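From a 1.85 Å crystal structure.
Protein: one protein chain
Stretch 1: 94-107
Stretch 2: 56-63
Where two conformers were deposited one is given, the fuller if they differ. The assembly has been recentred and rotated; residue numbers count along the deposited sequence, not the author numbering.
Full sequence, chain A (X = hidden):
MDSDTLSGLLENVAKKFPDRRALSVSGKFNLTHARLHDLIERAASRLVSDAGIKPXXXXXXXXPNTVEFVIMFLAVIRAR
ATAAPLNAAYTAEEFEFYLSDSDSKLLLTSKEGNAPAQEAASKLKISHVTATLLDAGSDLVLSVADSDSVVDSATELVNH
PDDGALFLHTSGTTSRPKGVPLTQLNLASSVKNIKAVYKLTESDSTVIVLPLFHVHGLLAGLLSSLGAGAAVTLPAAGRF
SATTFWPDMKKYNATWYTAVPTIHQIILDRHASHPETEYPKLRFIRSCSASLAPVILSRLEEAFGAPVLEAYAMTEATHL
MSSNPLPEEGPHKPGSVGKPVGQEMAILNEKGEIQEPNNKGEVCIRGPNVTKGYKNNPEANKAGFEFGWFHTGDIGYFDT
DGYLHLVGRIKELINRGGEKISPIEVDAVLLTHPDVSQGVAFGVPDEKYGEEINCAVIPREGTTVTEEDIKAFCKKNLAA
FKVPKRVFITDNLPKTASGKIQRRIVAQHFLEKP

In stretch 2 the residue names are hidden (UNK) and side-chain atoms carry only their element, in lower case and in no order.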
# COMPACT_ATOMS: atom_id res chain seq x y z
N GLU A 94 -4.21 20.78 6.27
CA GLU A 94 -3.37 19.65 5.85
C GLU A 94 -2.97 19.79 4.40
O GLU A 94 -1.80 19.65 4.04
CB GLU A 94 -4.08 18.34 6.09
CG GLU A 94 -4.30 18.06 7.60
CD GLU A 94 -5.16 16.83 7.87
OE1 GLU A 94 -6.25 16.68 7.30
OE2 GLU A 94 -4.70 15.97 8.64
N PHE A 95 -3.95 20.10 3.55
CA PHE A 95 -3.63 20.31 2.13
C PHE A 95 -2.63 21.43 1.93
O PHE A 95 -1.73 21.31 1.10
CB PHE A 95 -4.88 20.63 1.32
CG PHE A 95 -5.62 19.41 0.82
CD1 PHE A 95 -5.02 18.50 -0.04
CD2 PHE A 95 -6.97 19.20 1.19
CE1 PHE A 95 -5.74 17.38 -0.54
CE2 PHE A 95 -7.68 18.11 0.69
CZ PHE A 95 -7.06 17.18 -0.16
N GLU A 96 -2.75 22.51 2.68
CA GLU A 96 -1.82 23.61 2.53
C GLU A 96 -0.42 23.14 2.89
O GLU A 96 0.57 23.43 2.16
CB GLU A 96 -2.22 24.83 3.38
CG GLU A 96 -1.14 25.89 3.38
CD GLU A 96 -1.49 27.17 4.15
OE1 GLU A 96 -2.69 27.38 4.47
OE2 GLU A 96 -0.56 27.95 4.41
N PHE A 97 -0.33 22.37 3.97
CA PHE A 97 0.97 21.82 4.34
C PHE A 97 1.58 20.90 3.26
O PHE A 97 2.76 21.04 2.94
CB PHE A 97 0.91 21.04 5.66
CG PHE A 97 2.23 20.40 6.02
CD1 PHE A 97 3.20 21.13 6.69
CD2 PHE A 97 2.51 19.09 5.65
CE1 PHE A 97 4.43 20.56 7.02
CE2 PHE A 97 3.76 18.51 5.95
CZ PHE A 97 4.71 19.26 6.64
N TYR A 98 0.80 19.95 2.74
CA TYR A 98 1.36 18.98 1.82
C TYR A 98 1.62 19.59 0.44
O TYR A 98 2.55 19.19 -0.25
CB TYR A 98 0.42 17.75 1.70
CG TYR A 98 0.50 16.90 2.97
CD1 TYR A 98 1.70 16.31 3.33
CD2 TYR A 98 -0.61 16.73 3.81
CE1 TYR A 98 1.82 15.57 4.49
CE2 TYR A 98 -0.50 15.98 4.99
CZ TYR A 98 0.72 15.39 5.32
OH TYR A 98 0.89 14.64 6.48
N LEU A 99 0.78 20.52 0.02
CA LEU A 99 1.01 21.22 -1.23
C LEU A 99 2.30 22.03 -1.15
O LEU A 99 3.08 22.01 -2.09
CB LEU A 99 -0.17 22.12 -1.59
CG LEU A 99 -1.44 21.43 -2.07
CD1 LEU A 99 -2.55 22.47 -2.12
CD2 LEU A 99 -1.26 20.83 -3.50
N SER A 100 2.51 22.75 -0.04
CA SER A 100 3.73 23.53 0.12
C SER A 100 4.97 22.64 0.21
O SER A 100 5.97 22.87 -0.48
CB SER A 100 3.62 24.40 1.38
OG SER A 100 4.84 25.07 1.61
N ASP A 101 4.90 21.61 1.05
CA ASP A 101 6.03 20.73 1.28
C ASP A 101 6.50 19.94 0.06
O ASP A 101 7.69 19.66 -0.07
CB ASP A 101 5.67 19.74 2.39
CG ASP A 101 6.85 18.93 2.85
OD1 ASP A 101 7.76 19.49 3.49
OD2 ASP A 101 6.88 17.72 2.55
N SER A 102 5.57 19.59 -0.83
CA SER A 102 5.88 18.85 -2.05
C SER A 102 6.36 19.78 -3.19
O SER A 102 6.76 19.30 -4.25
CB SER A 102 4.61 18.09 -2.51
OG SER A 102 3.59 19.04 -2.83
N ASP A 103 6.28 21.10 -2.96
CA ASP A 103 6.52 22.11 -4.01
C ASP A 103 5.61 21.98 -5.24
O ASP A 103 6.01 22.27 -6.39
CB ASP A 103 7.98 22.08 -4.45
CG ASP A 103 8.91 22.56 -3.35
OD1 ASP A 103 8.69 23.70 -2.89
OD2 ASP A 103 9.84 21.80 -2.95
N SER A 104 4.37 21.57 -4.99
CA SER A 104 3.39 21.45 -6.05
C SER A 104 3.21 22.76 -6.83
O SER A 104 3.10 23.83 -6.23
CB SER A 104 2.04 20.99 -5.45
OG SER A 104 2.15 19.62 -5.08
N LYS A 105 3.15 22.65 -8.15
CA LYS A 105 2.95 23.79 -9.06
C LYS A 105 1.57 23.77 -9.70
O LYS A 105 1.18 24.71 -10.38
CB LYS A 105 4.02 23.79 -10.17
CG LYS A 105 5.31 24.54 -9.78
CD LYS A 105 6.55 24.03 -10.50
CE LYS A 105 7.84 24.62 -9.86
NZ LYS A 105 7.70 26.07 -9.51
N LEU A 106 0.85 22.69 -9.53
CA LEU A 106 -0.49 22.51 -10.13
C LEU A 106 -1.28 21.51 -9.27
O LEU A 106 -0.71 20.53 -8.77
CB LEU A 106 -0.35 22.00 -11.59
CG LEU A 106 -1.64 21.55 -12.31
CD1 LEU A 106 -2.57 22.74 -12.53
CD2 LEU A 106 -1.35 20.80 -13.62
N LEU A 107 -2.57 21.74 -9.11
CA LEU A 107 -3.47 20.83 -8.40
C LEU A 107 -4.48 20.28 -9.40
O LEU A 107 -5.20 21.06 -10.03
CB LEU A 107 -4.23 21.55 -7.27
CG LEU A 107 -5.34 20.69 -6.64
CD1 LEU A 107 -4.75 19.45 -5.93
CD2 LEU A 107 -6.14 21.57 -5.65
N UNK A 56 10.56 17.80 -14.11
CA UNK A 56 10.89 18.04 -12.71
C UNK A 56 9.78 18.78 -11.96
O UNK A 56 9.83 18.84 -10.73
N UNK A 57 8.80 19.34 -12.66
CA UNK A 57 7.69 20.00 -11.93
C UNK A 57 6.92 18.97 -11.09
O UNK A 57 6.81 17.79 -11.49
o UNK A 57 8.23 22.56 -12.96
c UNK A 57 6.68 20.69 -12.87
o UNK A 57 6.53 22.55 -14.39
c UNK A 57 7.19 22.04 -13.44
N UNK A 58 6.34 19.42 -9.96
CA UNK A 58 5.49 18.52 -9.13
C UNK A 58 4.02 18.89 -9.34
O UNK A 58 3.67 20.07 -9.30
c UNK A 58 4.87 17.75 -6.79
c UNK A 58 5.83 18.62 -7.63
c UNK A 58 7.32 18.15 -7.42
N UNK A 59 3.19 17.89 -9.64
CA UNK A 59 1.76 18.13 -9.84
C UNK A 59 1.01 17.34 -8.76
O UNK A 59 1.17 16.14 -8.66
c UNK A 59 1.30 17.68 -11.23
c UNK A 59 -0.25 17.81 -11.38
c UNK A 59 2.01 18.45 -12.35
N UNK A 60 0.20 18.01 -7.95
CA UNK A 60 -0.58 17.32 -6.90
C UNK A 60 -1.87 16.81 -7.50
O UNK A 60 -2.43 17.42 -8.42
c UNK A 60 -0.89 18.30 -5.70
N UNK A 61 -2.30 15.62 -7.05
CA UNK A 61 -3.57 15.04 -7.54
C UNK A 61 -4.45 14.71 -6.33
O UNK A 61 -3.96 14.09 -5.37
c UNK A 61 -3.04 13.13 -10.74
c UNK A 61 -2.50 13.97 -9.59
c UNK A 61 -1.08 13.61 -9.28
c UNK A 61 -3.33 13.75 -8.33
N UNK A 62 -5.72 15.11 -6.33
CA UNK A 62 -6.56 14.55 -5.27
C UNK A 62 -7.90 14.12 -5.88
O UNK A 62 -8.68 14.93 -6.44
o UNK A 62 -7.40 14.81 -3.01
c UNK A 62 -7.46 16.79 -4.45
c UNK A 62 -6.71 15.51 -4.07
N UNK A 63 -8.11 12.80 -5.84
CA UNK A 63 -9.24 12.13 -6.49
C UNK A 63 -9.67 10.96 -5.61
O UNK A 63 -8.83 10.40 -4.89
c UNK A 63 -6.96 14.05 -10.12
c UNK A 63 -7.89 14.26 -11.14
c UNK A 63 -9.16 13.62 -11.05
c UNK A 63 -9.45 12.74 -9.99
c UNK A 63 -8.53 12.54 -8.96
c UNK A 63 -8.82 11.53 -7.84
c UNK A 63 -7.26 13.15 -9.07
O HOH W 1 7.38 21.76 -8.69

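Position 56 has backbone atoms and nothing beyond CA. Its phi/psi of 90/-13 would jam a CB against the carbonyl O of the residue before, so the missing side chain agrees with the backbone: this is G56, which makes no contact with stretch 1.

Position 57 carries CB followed directly by a carboxylate carbon bearing two oxygens. Its CA-to-CB bond points sideways, but the end of the side chain comes nearer to stretch 1, and one of its oxygens lies 3.3 Å from CD of K105. Four such atoms define D57, and the oxygen in contact is OD1. The contact is with the aliphatic part of the lysine; NZ of K105 lies 5.0 Å from OD1 of D57, too far for a salt bridge.

Position 58 has three carbons, one carrying the other two. The side chain points toward stretch 1, where one outer carbon is 3.4 Å from O of S102 and the other is 3.7 Å from OG of S104. The fork at CB would suit valine or threonine by shape; three carbons and no oxygen make it V58, with CG2 near S102 and CG1 near S104. The backbone is engaged too: N of K105 donates to O of V58 at 2.9 Å, with an N-H...O angle of 172°. A water accepts from N of V58 (2.9 Å) and donates to O of D103 (2.7 Å), bridging the stretches.

Position 59 repeats the three-carbon fork at CB. It lies on the same face of the sheet as L106, and one of its outer carbons meets CD2 of L106 at 3.9 Å. This is V59, and that carbon is CG1.

Position 60 has a single side-chain carbon. This CB lies on the face shared with L107, 3.4 Å from CD2 of L99, 3.4 Å from OG of S104 and 4.0 Å from CD1 of L107. One carbon makes it A60. CD2 of L99 and OG of S104 leave little room at this CB.

Position 61 holds four carbons forked at the second, which gives L61. It points away from stretch 1 and makes no contact with it.

Position 62 has one carbon bearing an oxygen and a carbon. The oxygen sits at the edge of the F95 ring, 3.7 Å from CZ of F95, and the outer carbon lies 4.1 Å from CD1 of L107. This is T62, whose OG1 is hydrogen-bonded elsewhere in the structure.

Position 63 has one carbon leading to a six-carbon ring without oxygen, hence F63, whose ring stays 6.7 Å or more from stretch 1.

The contact combines parallel strand pairing with packing against a helix. N of A60 donates to O of L106 at 2.8 Å, and L107 pairs with A60 in register, their CA atoms 4.8 Å apart. On one face L106 meets V59; on the other, A60 faces L107 and the helix residue L99. Between helix and strand, OG of S104 donates to OG of S102 at 2.7 Å, tying the turn together beside V58 and A60. In all, 548 Å² is buried, counting both sides.

Stretch 2 (56-63) GDVVALTF
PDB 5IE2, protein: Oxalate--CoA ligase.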